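Local coordinates for alpha-catenin-like protein hmp-1 (Caenorhabditis elegans, PDB 5H5M) that binds beta-catenin and actin filaments in the cadherin-catenin complex of adherens junctions and is required for cell migration and shape changes during body enclosure and elongation, at residues R113-H118 against R164-L169; D121-T126 against N157-V162; T128-L133 against K150-H155. One frame throughout, in Å; residues are numbered along the deposited sequence.

Contact 1: R113-H118 against R164-L169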
ATOM      1  N   ARG A 113       1.156   6.779   4.735  1.00 23.10           N
ATOM      2  CA  ARG A 113       1.537   5.384   4.911  1.00 25.97           C
ATOM      3  C   ARG A 113       0.320   4.498   5.152  1.00 29.37           C
ATOM      4  O   ARG A 113       0.384   3.281   4.965  1.00 24.02           O
ATOM      5  CB  ARG A 113       2.544   5.247   6.055  1.00 22.83           C
ATOM      6  CG  ARG A 113       3.908   5.824   5.706  1.00 23.76           C
ATOM      7  CD  ARG A 113       4.952   5.557   6.777  1.00 24.58           C
ATOM      8  NE  ARG A 113       6.259   6.078   6.380  1.00 30.11           N
ATOM      9  CZ  ARG A 113       7.390   5.847   7.037  1.00 35.08           C
ATOM     10  NH1 ARG A 113       7.383   5.097   8.132  1.00 44.13           N
ATOM     11  NH2 ARG A 113       8.531   6.365   6.601  1.00 32.07           N
ATOM     12  N   ALA A 114      -0.790   5.110   5.559  1.00 19.83           N
ATOM     13  CA  ALA A 114      -2.050   4.386   5.660  1.00 21.33           C
ATOM     14  C   ALA A 114      -2.529   4.021   4.259  1.00 19.15           C
ATOM     15  O   ALA A 114      -3.056   2.931   4.032  1.00 24.87           O
ATOM     16  CB  ALA A 114      -3.101   5.215   6.393  1.00 17.94           C
ATOM     17  N   ILE A 115      -2.341   4.945   3.322  1.00 16.93           N
ATOM     18  CA  ILE A 115      -2.676   4.696   1.926  1.00 21.01           C
ATOM     19  C   ILE A 115      -1.715   3.660   1.333  1.00 18.12           C
ATOM     20  O   ILE A 115      -2.129   2.766   0.593  1.00 19.24           O
ATOM     21  CB  ILE A 115      -2.654   6.009   1.099  1.00 21.86           C
ATOM     22  CG1 ILE A 115      -4.063   6.606   0.998  1.00 21.07           C
ATOM     23  CG2 ILE A 115      -2.114   5.774  -0.302  1.00 23.31           C
ATOM     24  CD1 ILE A 115      -4.735   6.881   2.332  1.00 19.65           C
ATOM     25  N   VAL A 116      -0.437   3.767   1.682  1.00 24.27           N
ATOM     26  CA  VAL A 116       0.557   2.813   1.197  1.00 28.18           C
ATOM     27  C   VAL A 116       0.281   1.413   1.752  1.00 23.70           C
ATOM     28  O   VAL A 116       0.531   0.417   1.072  1.00 27.02           O
ATOM     29  CB  VAL A 116       1.987   3.261   1.555  1.00 22.35           C
ATOM     30  CG1 VAL A 116       3.006   2.237   1.096  1.00 21.34           C
ATOM     31  CG2 VAL A 116       2.282   4.608   0.918  1.00 19.74           C
ATOM     32  N   ASP A 117      -0.258   1.342   2.971  1.00 20.50           N
ATOM     33  CA  ASP A 117      -0.732   0.071   3.528  1.00 20.65           C
ATOM     34  C   ASP A 117      -1.677  -0.636   2.563  1.00 20.36           C
ATOM     35  O   ASP A 117      -1.550  -1.835   2.313  1.00 26.40           O
ATOM     36  CB  ASP A 117      -1.462   0.279   4.856  1.00 23.71           C
ATOM     37  CG  ASP A 117      -0.527   0.370   6.037  1.00 26.65           C
ATOM     38  OD1 ASP A 117      -0.876   1.084   6.997  1.00 25.89           O
ATOM     39  OD2 ASP A 117       0.546  -0.270   6.018  1.00 28.89           O
ATOM     40  N   HIS A 118      -2.632   0.127   2.041  1.00 17.13           N
ATOM     41  CA  HIS A 118      -3.628  -0.394   1.122  1.00 18.97           C
ATOM     42  C   HIS A 118      -3.007  -0.768  -0.221  1.00 23.01           C
ATOM     43  O   HIS A 118      -3.309  -1.823  -0.775  1.00 32.30           O
ATOM     44  CB  HIS A 118      -4.752   0.630   0.928  1.00 23.62           C
ATOM     45  CG  HIS A 118      -5.604   0.828   2.147  1.00 26.63           C
ATOM     46  ND1 HIS A 118      -5.170   1.533   3.249  1.00 26.60           N
ATOM     47  CD2 HIS A 118      -6.854   0.405   2.437  1.00 28.55           C
ATOM     48  CE1 HIS A 118      -6.122   1.536   4.167  1.00 19.54           C
ATOM     49  NE2 HIS A 118      -7.154   0.859   3.701  1.00 21.84           N
ATOM     50  N   ARG A 164      -8.934   4.974  -5.515  1.00 23.60           N
ATOM     51  CA  ARG A 164      -9.700   6.174  -5.201  1.00 32.87           C
ATOM     52  C   ARG A 164      -9.314   6.749  -3.842  1.00 32.59           C
ATOM     53  O   ARG A 164      -9.321   7.966  -3.655  1.00 42.61           O
ATOM     54  CB  ARG A 164     -11.201   5.877  -5.249  1.00 16.08           C
ATOM     55  CG  ARG A 164     -11.719   5.659  -6.666  1.00 16.55           C
ATOM     56  CD  ARG A 164     -13.120   5.056  -6.686  1.00 16.87           C
ATOM     57  NE  ARG A 164     -13.655   5.008  -8.043  1.00 25.54           N
ATOM     58  CZ  ARG A 164     -14.632   4.198  -8.440  1.00 27.98           C
ATOM     59  NH1 ARG A 164     -15.188   3.352  -7.583  1.00 32.34           N
ATOM     60  NH2 ARG A 164     -15.047   4.228  -9.699  1.00 23.74           N
ATOM     61  N   LEU A 165      -8.970   5.873  -2.904  1.00 24.01           N
ATOM     62  CA  LEU A 165      -8.545   6.296  -1.572  1.00 24.72           C
ATOM     63  C   LEU A 165      -7.221   7.053  -1.654  1.00 23.18           C
ATOM     64  O   LEU A 165      -6.995   8.016  -0.921  1.00 25.85           O
ATOM     65  CB  LEU A 165      -8.419   5.087  -0.636  1.00 24.25           C
ATOM     66  CG  LEU A 165      -7.988   5.315   0.819  1.00 28.66           C
ATOM     67  CD1 LEU A 165      -9.140   5.850   1.645  1.00 23.32           C
ATOM     68  CD2 LEU A 165      -7.437   4.031   1.439  1.00 23.56           C
ATOM     69  N   SER A 166      -6.353   6.618  -2.562  1.00 24.52           N
ATOM     70  CA  SER A 166      -5.035   7.224  -2.737  1.00 29.55           C
ATOM     71  C   SER A 166      -5.102   8.680  -3.200  1.00 31.69           C
ATOM     72  O   SER A 166      -4.257   9.499  -2.832  1.00 22.76           O
ATOM     73  CB  SER A 166      -4.214   6.412  -3.740  1.00 21.82           C
ATOM     74  OG  SER A 166      -4.036   5.081  -3.289  1.00 30.47           O
ATOM     75  N   CYS A 167      -6.110   8.995  -4.005  1.00 26.22           N
ATOM     76  CA  CYS A 167      -6.219  10.309  -4.628  1.00 33.84           C
ATOM     77  C   CYS A 167      -6.368  11.446  -3.615  1.00 33.92           C
ATOM     78  O   CYS A 167      -5.994  12.585  -3.895  1.00 32.85           O
ATOM     79  CB  CYS A 167      -7.394  10.319  -5.608  1.00 32.75           C
ATOM     80  SG  CYS A 167      -7.128   9.258  -7.055  1.00 20.16           S
ATOM     81  N   GLN A 168      -6.899  11.132  -2.437  1.00 30.53           N
ATOM     82  CA  GLN A 168      -7.108  12.132  -1.394  1.00 31.86           C
ATOM     83  C   GLN A 168      -5.801  12.746  -0.900  1.00 29.86           C
ATOM     84  O   GLN A 168      -5.790  13.864  -0.388  1.00 29.38           O
ATOM     85  CB  GLN A 168      -7.845  11.523  -0.198  1.00 31.10           C
ATOM     86  CG  GLN A 168      -9.021  10.641  -0.551  1.00 43.06           C
ATOM     87  CD  GLN A 168      -9.735  10.131   0.686  1.00 56.44           C
ATOM     88  OE1 GLN A 168      -9.520  10.635   1.790  1.00 46.96           O
ATOM     89  NE2 GLN A 168     -10.585   9.125   0.511  1.00 61.20           N
ATOM     90  N   LEU A 169      -4.702  12.014  -1.042  1.00 24.26           N
ATOM     91  CA  LEU A 169      -3.435  12.450  -0.472  1.00 31.26           C
ATOM     92  C   LEU A 169      -2.440  12.923  -1.523  1.00 30.09           C
ATOM     93  O   LEU A 169      -1.272  13.158  -1.215  1.00 33.24           O
ATOM     94  CB  LEU A 169      -2.818  11.325   0.354  1.00 35.31           C
ATOM     95  CG  LEU A 169      -3.689  10.806   1.498  1.00 29.11           C
ATOM     96  CD1 LEU A 169      -2.882   9.888   2.370  1.00 43.85           C
ATOM     97  CD2 LEU A 169      -4.252  11.958   2.313  1.00 25.89           C
TER
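Ile115 and Ser166 bring the two backbones closest, with 5.8 Å between their CA atoms, where residues 113-118 and 164-169 run antiparallel. The first segment is helical throughout, while the second starts in the C-terminal part of helix 142-166 and carries on into a turn. Ile115 points at the other segment and gives the largest single share of the contact. Its CD1 meets CD1 of Leu169 at 3.5 Å and also rests on CG of Leu165, while its other branch, CG2, comes up against OG of Ser166 at 3.6 Å. That hydroxyl is hydrogen-bonded to the carbonyl O of Val162, so the methyl group meets an oxygen already engaged by the backbone of helix 142-166.

CG of Leu165 is anti to the backbone N (chi1 -180°), which starts the side chain toward Ile115 and His118. One turn on from Ile115, His118 receives CD2 of Leu165 over its ring in a CH-pi contact, 3.7 Å from the centroid. ND1 donates to O of Ala114 at 2.7 Å, with the acceptor in the ring plane, and NE2 is hydrogen-bonded to OG of Ser53; the two bonds together hold the ring's rotation and so present one face to Leu165.

This is apolar packing inside the helical M domain. Ile48 of helix 27-49 touches both segments, through Ile115 and Leu169 among others; helix 237-260 packs on Val116, and helix 173-202 on Cys167.

Contact 2: D121-T126 against N157-V162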
ATOM      1  N   ASP A 121      -0.960  -4.034   0.068  1.00 26.05           N
ATOM      2  CA  ASP A 121      -1.804  -5.229   0.074  1.00 27.44           C
ATOM      3  C   ASP A 121      -2.457  -5.501  -1.282  1.00 26.99           C
ATOM      4  O   ASP A 121      -2.411  -6.621  -1.790  1.00 33.17           O
ATOM      5  CB  ASP A 121      -2.903  -5.114   1.139  1.00 19.52           C
ATOM      6  CG  ASP A 121      -2.357  -5.132   2.557  1.00 24.79           C
ATOM      7  OD1 ASP A 121      -1.226  -5.621   2.759  1.00 28.86           O
ATOM      8  OD2 ASP A 121      -3.065  -4.660   3.474  1.00 27.71           O
ATOM      9  N   ALA A 122      -3.062  -4.470  -1.860  1.00 20.20           N
ATOM     10  CA  ALA A 122      -3.935  -4.647  -3.017  1.00 17.94           C
ATOM     11  C   ALA A 122      -3.186  -4.976  -4.305  1.00 17.95           C
ATOM     12  O   ALA A 122      -3.735  -5.628  -5.192  1.00 22.30           O
ATOM     13  CB  ALA A 122      -4.786  -3.401  -3.217  1.00 18.01           C
ATOM     14  N   PHE A 123      -1.935  -4.534  -4.404  1.00 19.46           N
ATOM     15  CA  PHE A 123      -1.197  -4.642  -5.659  1.00 18.83           C
ATOM     16  C   PHE A 123       0.009  -5.575  -5.582  1.00 20.83           C
ATOM     17  O   PHE A 123       0.859  -5.565  -6.472  1.00 22.90           O
ATOM     18  CB  PHE A 123      -0.754  -3.250  -6.125  1.00 17.78           C
ATOM     19  CG  PHE A 123      -1.898  -2.368  -6.543  1.00 21.39           C
ATOM     20  CD1 PHE A 123      -2.637  -1.672  -5.596  1.00 21.16           C
ATOM     21  CD2 PHE A 123      -2.252  -2.253  -7.880  1.00 17.07           C
ATOM     22  CE1 PHE A 123      -3.706  -0.872  -5.974  1.00 18.16           C
ATOM     23  CE2 PHE A 123      -3.318  -1.454  -8.266  1.00 23.44           C
ATOM     24  CZ  PHE A 123      -4.048  -0.763  -7.311  1.00 19.74           C
ATOM     25  N   LEU A 124       0.081  -6.391  -4.534  1.00 22.32           N
ATOM     26  CA  LEU A 124       1.192  -7.332  -4.407  1.00 24.72           C
ATOM     27  C   LEU A 124       1.091  -8.462  -5.430  1.00 25.68           C
ATOM     28  O   LEU A 124       2.084  -9.120  -5.727  1.00 27.72           O
ATOM     29  CB  LEU A 124       1.276  -7.902  -2.981  1.00 26.55           C
ATOM     30  CG  LEU A 124       0.281  -8.911  -2.393  1.00 33.96           C
ATOM     31  CD1 LEU A 124       0.583 -10.342  -2.820  1.00 29.83           C
ATOM     32  CD2 LEU A 124       0.304  -8.815  -0.872  1.00 34.82           C
ATOM     33  N   ASP A 125      -0.105  -8.689  -5.966  1.00 24.48           N
ATOM     34  CA  ASP A 125      -0.298  -9.734  -6.968  1.00 31.39           C
ATOM     35  C   ASP A 125      -1.522  -9.452  -7.828  1.00 28.46           C
ATOM     36  O   ASP A 125      -2.627  -9.899  -7.520  1.00 38.14           O
ATOM     37  CB  ASP A 125      -0.425 -11.104  -6.298  1.00 42.62           C
ATOM     38  CG  ASP A 125      -0.396 -12.250  -7.295  1.00 58.44           C
ATOM     39  OD1 ASP A 125      -0.275 -11.992  -8.511  1.00 54.31           O
ATOM     40  OD2 ASP A 125      -0.476 -13.417  -6.855  1.00 70.69           O
ATOM     41  N   THR A 126      -1.316  -8.718  -8.915  1.00 29.50           N
ATOM     42  CA  THR A 126      -2.415  -8.313  -9.785  1.00 29.44           C
ATOM     43  C   THR A 126      -2.598  -9.248 -10.982  1.00 28.61           C
ATOM     44  O   THR A 126      -3.488  -9.039 -11.807  1.00 29.60           O
ATOM     45  CB  THR A 126      -2.209  -6.880 -10.307  1.00 25.15           C
ATOM     46  OG1 THR A 126      -0.951  -6.799 -10.988  1.00 27.09           O
ATOM     47  CG2 THR A 126      -2.230  -5.885  -9.161  1.00 25.12           C
ATOM     48  N   ASN A 157     -12.631  -5.014  -6.887  1.00 20.77           N
ATOM     49  CA  ASN A 157     -13.197  -4.035  -5.964  1.00 20.27           C
ATOM     50  C   ASN A 157     -12.131  -3.385  -5.090  1.00 24.70           C
ATOM     51  O   ASN A 157     -12.187  -2.187  -4.816  1.00 31.95           O
ATOM     52  CB  ASN A 157     -14.256  -4.679  -5.067  1.00 23.05           C
ATOM     53  CG  ASN A 157     -15.424  -5.239  -5.848  1.00 21.40           C
ATOM     54  OD1 ASN A 157     -15.621  -4.908  -7.015  1.00 19.46           O
ATOM     55  ND2 ASN A 157     -16.216  -6.087  -5.198  1.00 21.82           N
ATOM     56  N   GLU A 158     -11.159  -4.182  -4.654  1.00 24.78           N
ATOM     57  CA  GLU A 158     -10.103  -3.677  -3.787  1.00 18.66           C
ATOM     58  C   GLU A 158      -9.208  -2.667  -4.507  1.00 18.24           C
ATOM     59  O   GLU A 158      -9.000  -1.560  -4.008  1.00 21.45           O
ATOM     60  CB  GLU A 158      -9.260  -4.827  -3.238  1.00 21.40           C
ATOM     61  CG  GLU A 158      -8.268  -4.398  -2.164  1.00 32.84           C
ATOM     62  CD  GLU A 158      -7.463  -5.560  -1.605  1.00 41.22           C
ATOM     63  OE1 GLU A 158      -7.666  -6.707  -2.060  1.00 42.29           O
ATOM     64  OE2 GLU A 158      -6.623  -5.323  -0.709  1.00 49.51           O
ATOM     65  N   ILE A 159      -8.686  -3.032  -5.677  1.00 16.45           N
ATOM     66  CA  ILE A 159      -7.757  -2.138  -6.367  1.00 16.54           C
ATOM     67  C   ILE A 159      -8.462  -0.860  -6.803  1.00 16.75           C
ATOM     68  O   ILE A 159      -7.846   0.200  -6.857  1.00 26.03           O
ATOM     69  CB  ILE A 159      -7.087  -2.800  -7.600  1.00 21.79           C
ATOM     70  CG1 ILE A 159      -8.122  -3.238  -8.636  1.00 32.32           C
ATOM     71  CG2 ILE A 159      -6.213  -3.973  -7.178  1.00 15.82           C
ATOM     72  CD1 ILE A 159      -7.510  -3.599  -9.977  1.00 36.52           C
ATOM     73  N   VAL A 160      -9.756  -0.956  -7.092  1.00 18.53           N
ATOM     74  CA  VAL A 160     -10.535   0.218  -7.461  1.00 23.43           C
ATOM     75  C   VAL A 160     -10.697   1.138  -6.255  1.00 17.69           C
ATOM     76  O   VAL A 160     -10.434   2.337  -6.333  1.00 19.42           O
ATOM     77  CB  VAL A 160     -11.923  -0.171  -8.018  1.00 24.66           C
ATOM     78  CG1 VAL A 160     -12.866   1.025  -8.000  1.00 19.84           C
ATOM     79  CG2 VAL A 160     -11.788  -0.729  -9.433  1.00 23.94           C
ATOM     80  N   SER A 161     -11.116   0.557  -5.137  1.00 20.39           N
ATOM     81  CA  SER A 161     -11.310   1.295  -3.897  1.00 22.91           C
ATOM     82  C   SER A 161     -10.017   1.940  -3.401  1.00 24.44           C
ATOM     83  O   SER A 161     -10.009   3.105  -3.006  1.00 25.71           O
ATOM     84  CB  SER A 161     -11.878   0.369  -2.821  1.00 23.80           C
ATOM     85  OG  SER A 161     -11.939   1.024  -1.568  1.00 38.75           O
ATOM     86  N   VAL A 162      -8.931   1.174  -3.422  1.00 24.17           N
ATOM     87  CA  VAL A 162      -7.630   1.667  -2.978  1.00 21.87           C
ATOM     88  C   VAL A 162      -7.133   2.806  -3.872  1.00 25.04           C
ATOM     89  O   VAL A 162      -6.589   3.800  -3.380  1.00 21.16           O
ATOM     90  CB  VAL A 162      -6.584   0.529  -2.950  1.00 23.89           C
ATOM     91  CG1 VAL A 162      -5.186   1.081  -2.726  1.00 18.15           C
ATOM     92  CG2 VAL A 162      -6.938  -0.482  -1.867  1.00 18.81           C
TER
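Ala122 and Phe123 meet Ile159 and Val162 where helix 92-122 ends against the antiparallel helix 142-166, in the helical-bundle fold of the vinculin/alpha-catenin family. Phe123 is the first residue to leave helical geometry. Its ring crosses Ile159 at about a right angle, and CG2 of Ile159 sits over one face in a CH-pi contact, 4.0 Å from the centroid and shifted toward the rim. The ring tip presses on the branch point as well, CZ lying 3.7 Å from CB of Ile159. Val162 approaches the same ring differently, with CG1 at its edge near CE1.

CB of Ala122 points at the partner helix and touches both CG2 of Val162, 3.9 Å away, and the side chain of Glu158, whose CG is 3.8 Å away. Beyond CG that chain runs extended and brings OE2 to 3.6 Å from CA of Ala122, a packing contact. The carboxylate of Asp121 is near that of Glu158 but not in contact, and its salt bridges to Arg55 and Arg286 probably ease the like charges. Ile159 has CG1 between the backbone N and carbonyl carbon (chi1 60°), leaving CG2 anti to that carbon and 3.6 Å from O of Ala122.

Contact 3: T128-L133 against K150-H155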
ATOM      1  N   THR A 128      -2.237 -13.119 -10.763  1.00 27.90           N
ATOM      2  CA  THR A 128      -2.741 -14.452 -10.425  1.00 29.64           C
ATOM      3  C   THR A 128      -4.271 -14.623 -10.398  1.00 28.48           C
ATOM      4  O   THR A 128      -4.771 -15.618 -10.924  1.00 37.43           O
ATOM      5  CB  THR A 128      -2.182 -14.915  -9.057  1.00 36.61           C
ATOM      6  OG1 THR A 128      -0.751 -14.850  -9.076  1.00 42.02           O
ATOM      7  CG2 THR A 128      -2.607 -16.342  -8.753  1.00 33.78           C
ATOM      8  N   PRO A 129      -5.019 -13.677  -9.794  1.00 33.56           N
ATOM      9  CA  PRO A 129      -6.470 -13.910  -9.740  1.00 27.82           C
ATOM     10  C   PRO A 129      -7.129 -14.107 -11.108  1.00 35.73           C
ATOM     11  O   PRO A 129      -8.008 -14.960 -11.230  1.00 33.77           O
ATOM     12  CB  PRO A 129      -7.005 -12.642  -9.071  1.00 30.04           C
ATOM     13  CG  PRO A 129      -5.872 -12.143  -8.254  1.00 40.07           C
ATOM     14  CD  PRO A 129      -4.637 -12.462  -9.046  1.00 35.39           C
ATOM     15  N   LEU A 130      -6.713 -13.338 -12.112  1.00 38.23           N
ATOM     16  CA  LEU A 130      -7.278 -13.478 -13.450  1.00 31.32           C
ATOM     17  C   LEU A 130      -6.748 -14.727 -14.147  1.00 30.83           C
ATOM     18  O   LEU A 130      -7.484 -15.408 -14.858  1.00 28.97           O
ATOM     19  CB  LEU A 130      -6.983 -12.241 -14.300  1.00 26.61           C
ATOM     20  CG  LEU A 130      -7.588 -12.281 -15.705  1.00 30.17           C
ATOM     21  CD1 LEU A 130      -9.074 -12.593 -15.633  1.00 25.18           C
ATOM     22  CD2 LEU A 130      -7.348 -10.974 -16.449  1.00 32.78           C
ATOM     23  N   ILE A 131      -5.468 -15.022 -13.939  1.00 34.33           N
ATOM     24  CA  ILE A 131      -4.849 -16.202 -14.530  1.00 30.90           C
ATOM     25  C   ILE A 131      -5.519 -17.480 -14.038  1.00 35.92           C
ATOM     26  O   ILE A 131      -5.828 -18.371 -14.829  1.00 40.69           O
ATOM     27  CB  ILE A 131      -3.340 -16.258 -14.222  1.00 41.55           C
ATOM     28  CG1 ILE A 131      -2.624 -15.092 -14.900  1.00 40.51           C
ATOM     29  CG2 ILE A 131      -2.743 -17.579 -14.681  1.00 35.81           C
ATOM     30  CD1 ILE A 131      -2.868 -15.019 -16.393  1.00 42.51           C
ATOM     31  N   LEU A 132      -5.755 -17.562 -12.732  1.00 41.95           N
ATOM     32  CA  LEU A 132      -6.440 -18.717 -12.161  1.00 45.26           C
ATOM     33  C   LEU A 132      -7.863 -18.823 -12.699  1.00 46.46           C
ATOM     34  O   LEU A 132      -8.380 -19.925 -12.898  1.00 45.20           O
ATOM     35  CB  LEU A 132      -6.457 -18.639 -10.633  1.00 34.20           C
ATOM     36  CG  LEU A 132      -5.114 -18.868  -9.937  1.00 50.99           C
ATOM     37  CD1 LEU A 132      -5.280 -18.843  -8.424  1.00 45.81           C
ATOM     38  CD2 LEU A 132      -4.482 -20.178 -10.392  1.00 39.40           C
ATOM     39  N   LEU A 133      -8.493 -17.676 -12.936  1.00 36.15           N
ATOM     40  CA  LEU A 133      -9.839 -17.647 -13.496  1.00 39.73           C
ATOM     41  C   LEU A 133      -9.844 -18.227 -14.908  1.00 39.47           C
ATOM     42  O   LEU A 133     -10.628 -19.125 -15.216  1.00 47.49           O
ATOM     43  CB  LEU A 133     -10.394 -16.219 -13.505  1.00 27.16           C
ATOM     44  CG  LEU A 133     -11.775 -16.014 -14.132  1.00 26.51           C
ATOM     45  CD1 LEU A 133     -12.794 -16.960 -13.528  1.00 27.83           C
ATOM     46  CD2 LEU A 133     -12.235 -14.566 -13.978  1.00 24.73           C
ATOM     47  N   LYS A 150     -15.611 -15.000  -8.496  1.00 28.83           N
ATOM     48  CA  LYS A 150     -15.928 -14.256  -7.284  1.00 29.19           C
ATOM     49  C   LYS A 150     -14.683 -13.597  -6.698  1.00 30.76           C
ATOM     50  O   LYS A 150     -14.705 -12.422  -6.333  1.00 35.69           O
ATOM     51  CB  LYS A 150     -16.575 -15.185  -6.255  1.00 32.48           C
ATOM     52  CG  LYS A 150     -16.857 -14.542  -4.912  1.00 36.46           C
ATOM     53  CD  LYS A 150     -17.486 -15.546  -3.956  1.00 51.91           C
ATOM     54  CE  LYS A 150     -17.690 -14.952  -2.574  1.00 58.22           C
ATOM     55  NZ  LYS A 150     -18.301 -15.937  -1.637  1.00 66.36           N
ATOM     56  N   MET A 151     -13.595 -14.357  -6.617  1.00 33.30           N
ATOM     57  CA  MET A 151     -12.342 -13.847  -6.075  1.00 34.43           C
ATOM     58  C   MET A 151     -11.770 -12.729  -6.939  1.00 28.30           C
ATOM     59  O   MET A 151     -11.305 -11.714  -6.420  1.00 27.99           O
ATOM     60  CB  MET A 151     -11.317 -14.975  -5.931  1.00 31.21           C
ATOM     61  CG  MET A 151     -11.758 -16.081  -4.991  1.00 42.15           C
ATOM     62  SD  MET A 151     -12.330 -15.443  -3.402  1.00 45.30           S
ATOM     63  CE  MET A 151     -10.839 -14.657  -2.794  1.00 41.48           C
ATOM     64  N   PHE A 152     -11.802 -12.920  -8.255  1.00 26.10           N
ATOM     65  CA  PHE A 152     -11.327 -11.897  -9.180  1.00 26.18           C
ATOM     66  C   PHE A 152     -12.104 -10.589  -9.017  1.00 27.90           C
ATOM     67  O   PHE A 152     -11.515  -9.506  -9.021  1.00 23.87           O
ATOM     68  CB  PHE A 152     -11.432 -12.378 -10.629  1.00 25.48           C
ATOM     69  CG  PHE A 152     -11.310 -11.271 -11.638  1.00 23.03           C
ATOM     70  CD1 PHE A 152     -10.067 -10.758 -11.974  1.00 22.63           C
ATOM     71  CD2 PHE A 152     -12.437 -10.735 -12.241  1.00 21.76           C
ATOM     72  CE1 PHE A 152      -9.947  -9.734 -12.899  1.00 23.71           C
ATOM     73  CE2 PHE A 152     -12.324  -9.708 -13.162  1.00 23.53           C
ATOM     74  CZ  PHE A 152     -11.076  -9.206 -13.493  1.00 19.15           C
ATOM     75  N   GLN A 153     -13.423 -10.697  -8.876  1.00 23.36           N
ATOM     76  CA  GLN A 153     -14.274  -9.520  -8.736  1.00 24.44           C
ATOM     77  C   GLN A 153     -13.964  -8.776  -7.440  1.00 24.57           C
ATOM     78  O   GLN A 153     -13.889  -7.547  -7.425  1.00 28.57           O
ATOM     79  CB  GLN A 153     -15.753  -9.911  -8.782  1.00 22.95           C
ATOM     80  CG  GLN A 153     -16.709  -8.743  -8.591  1.00 24.34           C
ATOM     81  CD  GLN A 153     -16.651  -7.740  -9.734  1.00 25.48           C
ATOM     82  OE1 GLN A 153     -16.837  -8.095 -10.898  1.00 25.20           O
ATOM     83  NE2 GLN A 153     -16.389  -6.482  -9.403  1.00 23.07           N
ATOM     84  N   GLU A 154     -13.775  -9.529  -6.358  1.00 25.32           N
ATOM     85  CA  GLU A 154     -13.417  -8.942  -5.069  1.00 28.78           C
ATOM     86  C   GLU A 154     -12.049  -8.266  -5.134  1.00 26.97           C
ATOM     87  O   GLU A 154     -11.841  -7.206  -4.547  1.00 32.45           O
ATOM     88  CB  GLU A 154     -13.434 -10.008  -3.969  1.00 26.02           C
ATOM     89  CG  GLU A 154     -14.820 -10.566  -3.687  1.00 32.90           C
ATOM     90  CD  GLU A 154     -14.823 -11.629  -2.604  1.00 51.60           C
ATOM     91  OE1 GLU A 154     -13.731 -11.977  -2.103  1.00 55.88           O
ATOM     92  OE2 GLU A 154     -15.919 -12.117  -2.255  1.00 57.40           O
ATOM     93  N   HIS A 155     -11.123  -8.896  -5.850  1.00 26.54           N
ATOM     94  CA  HIS A 155      -9.807  -8.319  -6.112  1.00 28.01           C
ATOM     95  C   HIS A 155      -9.943  -7.010  -6.888  1.00 27.74           C
ATOM     96  O   HIS A 155      -9.245  -6.034  -6.612  1.00 29.79           O
ATOM     97  CB  HIS A 155      -8.943  -9.325  -6.882  1.00 30.69           C
ATOM     98  CG  HIS A 155      -7.743  -8.726  -7.547  1.00 37.73           C
ATOM     99  ND1 HIS A 155      -6.561  -8.486  -6.881  1.00 34.19           N
ATOM    100  CD2 HIS A 155      -7.539  -8.336  -8.829  1.00 40.72           C
ATOM    101  CE1 HIS A 155      -5.681  -7.969  -7.722  1.00 46.11           C
ATOM    102  NE2 HIS A 155      -6.251  -7.866  -8.909  1.00 43.85           N
TER
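Pro129 and Phe152 mark the closest approach of the two backbones, their CA atoms 5.3 Å apart, between helix segments that run nearly antiparallel at 157° with axes 8.9 Å apart. Along 150-155 the first residue to engage is Phe152. Its CG is anti to the backbone N (chi1 165°), which starts the ring off toward Leu130; the two side chains lie side by side and point the same way. CD1 of Leu130 stands over one ring face, 4.1 Å from CE1, and CB of the same leucine touches the ring too. Leu133 meets the base of the aromatic side chain, its CD2 being 4.1 Å from CB of Phe152 and equally near CG. An alanine in place of Phe152 would keep the touch of CB on Leu133, but losing the ring would probably open a gap beside Leu130 and leave Trp220 without its edge-to-face partner.

One turn later comes His155, which faces Pro129 in the first turn of helix 128-137. The two side chains cross at about a right angle, and CG of Pro129 lies over the centre of the imidazole face, 4.0 Å from the centroid, in a CH-pi contact.

Two further helices pack on helices 128-137 and 142-166 here, an arrangement in keeping with the four-helix bundles of alpha-catenin. Helix 207-233 sets Trp220 edge-to-face with Phe152 and packs Met213 and Phe221 on Leu130, while helix 173-202 brings Val193 against Leu130 and Phe152, and Ala197 against Leu133.

How the contacts relate
From the N terminus, helix 92-122 supplies the first segment of contact 1 and leads into that of contact 2, and helix 128-137 supplies that of contact 3. Helix 142-166 then returns antiparallel and meets them in reverse order: contact 3 closes the shortest loop, contact 2 encloses it, and contact 1 encloses both, so none cross. Helix 142-166 is thereby tied to two successive helices and to the break between them. Contacts 1 and 2 join through CB of His118 and CG1 of Val162, 3.7 Å apart. Contacts 2 and 3 meet where CE1 of His155 lies 3.6 Å from O of Asp125. Contacts 1 and 3 do not touch, their centres being about 22 Å apart.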